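PDB 1BDG: hexokinase from Schistosoma mansoni, which probably phosphorylates glucose and other hexoses at the expense of ATP, giving the hexose 6-phosphate that enters glycolysis. Local coordinates for residues 61-73 against 77-89. Sequence-based numbering, arbitrary orientation.
Sequences TPNGTETGNFLAL and GTNYRVLSVTLEG. With SO4 (sulfate ion), chain C.
Val-85 O is met twice by the strand across from it: by Phe-70 N at 2.6 Å and, more weakly, by the side-chain amide of Asn-69, whose ND2 reaches across to the neighbouring strand. Asn-69 carries CG anti to its own N (chi1 -179°), which folds the amide toward strand 80-87 and also sets ND2 2.6 Å from Thr-86 OG1. Backbone pairing is antiparallel, with two bonds each in the Gly-68/Leu-87, Phe-70/Val-85 and Ala-72/Leu-83 pairs; Val-85 N to Phe-70 O is nearly straight (173°), whereas Ala-72 N to Leu-83 O is long and weak. On the face bearing Phe-70, Leu-87 CD1 approaches ring atom CE1 at 3.7 Å, the two side chains crossing at about a right angle. On the opposite face Leu-73 lies alongside Val-82, its CD2 3.6 Å from Val-82 CG2, and the same methyl lies against the hydroxyl end of Tyr-80, 4.0 Å from CZ, approaching the ring obliquely; helix 112-129 covers this cluster. The hairpin belongs to the five-stranded sheet of the small subdomain, in the actin-like ATPase fold of hexokinases. Its turn holds Gly-77, Thr-78 and Asn-79 of the predicted ATP site, where Thr-78 N and OG1 hydrogen-bond oxygens O2 (2.7 Å) and O1 of a sulfate ion, probably from the crystallisation liquor, which Thr-220 also binds. An amide and a hydroxyl of one residue gripping a tetrahedral anion at the turn is consistent with a place for a phosphate of ATP.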
# COMPACT_ATOMS: atom_id res chain seq x y z
N THR A 61 12.92 16.34 -6.62
CA THR A 61 11.59 16.58 -6.06
C THR A 61 11.10 18.01 -6.21
O THR A 61 11.85 18.97 -6.02
CB THR A 61 11.53 16.21 -4.56
OG1 THR A 61 12.64 16.82 -3.89
CG2 THR A 61 11.57 14.69 -4.36
N PRO A 62 9.80 18.18 -6.49
CA PRO A 62 9.18 19.49 -6.67
C PRO A 62 9.48 20.47 -5.54
O PRO A 62 9.24 20.20 -4.36
CB PRO A 62 7.70 19.14 -6.78
CG PRO A 62 7.76 17.83 -7.56
CD PRO A 62 8.82 17.10 -6.77
N ASN A 63 9.98 21.63 -5.94
CA ASN A 63 10.35 22.71 -5.01
C ASN A 63 9.22 23.71 -4.73
O ASN A 63 9.26 24.43 -3.74
CB ASN A 63 11.55 23.46 -5.58
CG ASN A 63 11.39 23.78 -7.05
OD1 ASN A 63 10.35 24.29 -7.46
ND2 ASN A 63 12.38 23.41 -7.85
N GLY A 64 8.23 23.78 -5.63
CA GLY A 64 7.12 24.69 -5.42
C GLY A 64 7.06 25.85 -6.38
O GLY A 64 6.05 26.56 -6.43
N THR A 65 8.12 26.07 -7.16
CA THR A 65 8.13 27.16 -8.13
C THR A 65 7.27 26.80 -9.36
O THR A 65 6.93 27.65 -10.18
CB THR A 65 9.58 27.47 -8.60
OG1 THR A 65 10.10 26.36 -9.37
CG2 THR A 65 10.48 27.74 -7.37
N GLU A 66 6.95 25.51 -9.48
CA GLU A 66 6.14 24.98 -10.58
C GLU A 66 4.86 25.80 -10.80
O GLU A 66 4.15 26.14 -9.83
CB GLU A 66 5.79 23.52 -10.31
CG GLU A 66 6.99 22.59 -10.10
CD GLU A 66 7.32 22.37 -8.64
OE1 GLU A 66 6.40 22.49 -7.81
OE2 GLU A 66 8.48 22.08 -8.30
N THR A 67 4.58 26.12 -12.07
CA THR A 67 3.41 26.90 -12.49
C THR A 67 2.61 26.20 -13.57
O THR A 67 3.16 25.48 -14.39
CB THR A 67 3.84 28.28 -13.05
OG1 THR A 67 4.86 28.11 -14.06
CG2 THR A 67 4.39 29.15 -11.92
N GLY A 68 1.30 26.40 -13.54
CA GLY A 68 0.43 25.76 -14.52
C GLY A 68 -0.83 25.16 -13.90
O GLY A 68 -1.15 25.44 -12.73
N ASN A 69 -1.55 24.39 -14.71
CA ASN A 69 -2.79 23.70 -14.31
C ASN A 69 -2.71 22.29 -14.93
O ASN A 69 -2.54 22.16 -16.16
CB ASN A 69 -4.03 24.42 -14.86
CG ASN A 69 -5.35 23.74 -14.46
OD1 ASN A 69 -6.24 23.49 -15.30
ND2 ASN A 69 -5.49 23.45 -13.16
N PHE A 70 -2.79 21.24 -14.11
CA PHE A 70 -2.69 19.88 -14.61
C PHE A 70 -3.78 18.98 -14.07
O PHE A 70 -4.43 19.32 -13.09
CB PHE A 70 -1.35 19.28 -14.20
CG PHE A 70 -0.17 20.16 -14.51
CD1 PHE A 70 0.01 21.36 -13.83
CD2 PHE A 70 0.75 19.78 -15.48
CE1 PHE A 70 1.10 22.19 -14.10
CE2 PHE A 70 1.84 20.59 -15.78
CZ PHE A 70 2.02 21.80 -15.08
N LEU A 71 -3.99 17.85 -14.73
CA LEU A 71 -4.97 16.86 -14.31
C LEU A 71 -4.16 15.80 -13.60
O LEU A 71 -2.94 15.73 -13.79
CB LEU A 71 -5.68 16.23 -15.52
CG LEU A 71 -6.55 17.13 -16.41
CD1 LEU A 71 -7.14 16.27 -17.49
CD2 LEU A 71 -7.65 17.81 -15.62
N ALA A 72 -4.80 14.96 -12.81
CA ALA A 72 -4.09 13.91 -12.10
C ALA A 72 -5.07 12.82 -11.76
O ALA A 72 -6.15 13.10 -11.24
CB ALA A 72 -3.47 14.46 -10.83
N LEU A 73 -4.74 11.58 -12.11
CA LEU A 73 -5.60 10.44 -11.82
C LEU A 73 -4.95 9.64 -10.70
O LEU A 73 -3.75 9.81 -10.44
CB LEU A 73 -5.76 9.55 -13.05
CG LEU A 73 -6.54 10.05 -14.28
CD1 LEU A 73 -6.48 9.02 -15.39
CD2 LEU A 73 -7.99 10.30 -13.90
N GLY A 77 -5.24 2.32 -5.39
CA GLY A 77 -5.54 2.49 -3.97
C GLY A 77 -6.96 2.13 -3.59
O GLY A 77 -7.65 1.47 -4.36
N THR A 78 -7.39 2.58 -2.41
CA THR A 78 -8.73 2.31 -1.88
C THR A 78 -9.82 2.86 -2.82
O THR A 78 -10.87 2.24 -2.97
CB THR A 78 -8.95 2.90 -0.45
OG1 THR A 78 -7.99 2.35 0.49
CG2 THR A 78 -10.37 2.57 0.03
N ASN A 79 -9.59 4.03 -3.41
CA ASN A 79 -10.57 4.60 -4.34
C ASN A 79 -10.02 5.52 -5.44
O ASN A 79 -9.09 6.32 -5.24
CB ASN A 79 -11.76 5.24 -3.60
CG ASN A 79 -11.34 6.17 -2.48
OD1 ASN A 79 -11.95 6.18 -1.42
ND2 ASN A 79 -10.35 7.00 -2.75
N TYR A 80 -10.60 5.33 -6.63
CA TYR A 80 -10.24 6.04 -7.84
C TYR A 80 -10.50 7.55 -7.80
O TYR A 80 -11.64 8.00 -7.94
CB TYR A 80 -11.00 5.39 -9.00
CG TYR A 80 -10.81 6.05 -10.33
CD1 TYR A 80 -9.57 6.12 -10.92
CD2 TYR A 80 -11.87 6.67 -10.97
CE1 TYR A 80 -9.38 6.79 -12.12
CE2 TYR A 80 -11.70 7.34 -12.17
CZ TYR A 80 -10.45 7.40 -12.73
OH TYR A 80 -10.27 8.08 -13.92
N ARG A 81 -9.44 8.33 -7.63
CA ARG A 81 -9.59 9.79 -7.61
C ARG A 81 -9.20 10.46 -8.92
O ARG A 81 -8.16 10.14 -9.52
CB ARG A 81 -8.80 10.44 -6.48
CG ARG A 81 -9.47 10.41 -5.11
CD ARG A 81 -9.05 11.63 -4.27
NE ARG A 81 -7.60 11.86 -4.32
CZ ARG A 81 -6.97 12.84 -3.66
NH1 ARG A 81 -7.66 13.69 -2.91
NH2 ARG A 81 -5.64 12.94 -3.72
N VAL A 82 -10.04 11.39 -9.34
CA VAL A 82 -9.83 12.16 -10.55
C VAL A 82 -9.69 13.59 -10.07
O VAL A 82 -10.64 14.17 -9.57
CB VAL A 82 -11.02 12.05 -11.49
CG1 VAL A 82 -10.91 13.09 -12.58
CG2 VAL A 82 -11.05 10.64 -12.11
N LEU A 83 -8.49 14.15 -10.21
CA LEU A 83 -8.22 15.49 -9.72
C LEU A 83 -7.87 16.52 -10.79
O LEU A 83 -7.87 16.22 -11.99
CB LEU A 83 -7.11 15.45 -8.66
CG LEU A 83 -7.23 14.40 -7.54
CD1 LEU A 83 -6.90 13.03 -8.10
CD2 LEU A 83 -6.28 14.73 -6.39
N SER A 84 -7.65 17.74 -10.34
CA SER A 84 -7.32 18.87 -11.20
C SER A 84 -6.53 19.80 -10.32
O SER A 84 -7.04 20.26 -9.30
CB SER A 84 -8.58 19.59 -11.67
OG SER A 84 -8.22 20.66 -12.53
N VAL A 85 -5.30 20.08 -10.71
CA VAL A 85 -4.45 20.91 -9.89
C VAL A 85 -3.95 22.14 -10.63
O VAL A 85 -3.73 22.13 -11.85
CB VAL A 85 -3.23 20.09 -9.37
CG1 VAL A 85 -2.61 20.82 -8.17
CG2 VAL A 85 -3.64 18.65 -8.98
N THR A 86 -3.77 23.21 -9.86
CA THR A 86 -3.29 24.49 -10.36
C THR A 86 -2.15 24.87 -9.42
O THR A 86 -2.33 24.95 -8.20
CB THR A 86 -4.41 25.53 -10.33
OG1 THR A 86 -5.10 25.51 -11.59
CG2 THR A 86 -3.86 26.94 -10.04
N LEU A 87 -0.97 25.07 -9.99
CA LEU A 87 0.19 25.42 -9.19
C LEU A 87 0.66 26.75 -9.74
O LEU A 87 0.45 27.06 -10.92
CB LEU A 87 1.27 24.36 -9.41
CG LEU A 87 0.76 22.93 -9.58
CD1 LEU A 87 1.70 22.17 -10.45
CD2 LEU A 87 0.60 22.26 -8.25
N GLU A 88 1.25 27.56 -8.86
CA GLU A 88 1.79 28.89 -9.20
C GLU A 88 2.75 29.13 -8.03
O GLU A 88 2.29 29.46 -6.93
CB GLU A 88 0.67 29.93 -9.13
CG GLU A 88 -0.76 29.38 -9.36
CD GLU A 88 -1.87 30.23 -8.74
OE1 GLU A 88 -1.83 30.49 -7.51
OE2 GLU A 88 -2.79 30.64 -9.49
N GLY A 89 4.05 28.89 -8.21
CA GLY A 89 4.99 29.08 -7.10
C GLY A 89 5.85 30.34 -7.04
O GLY A 89 5.68 31.22 -7.91
S SO4 C . -5.06 3.38 -0.40
O1 SO4 C . -5.60 3.59 0.94
O2 SO4 C . -5.60 4.35 -1.31
O3 SO4 C . -3.62 3.52 -0.37
O4 SO4 C . -5.39 2.06 -0.85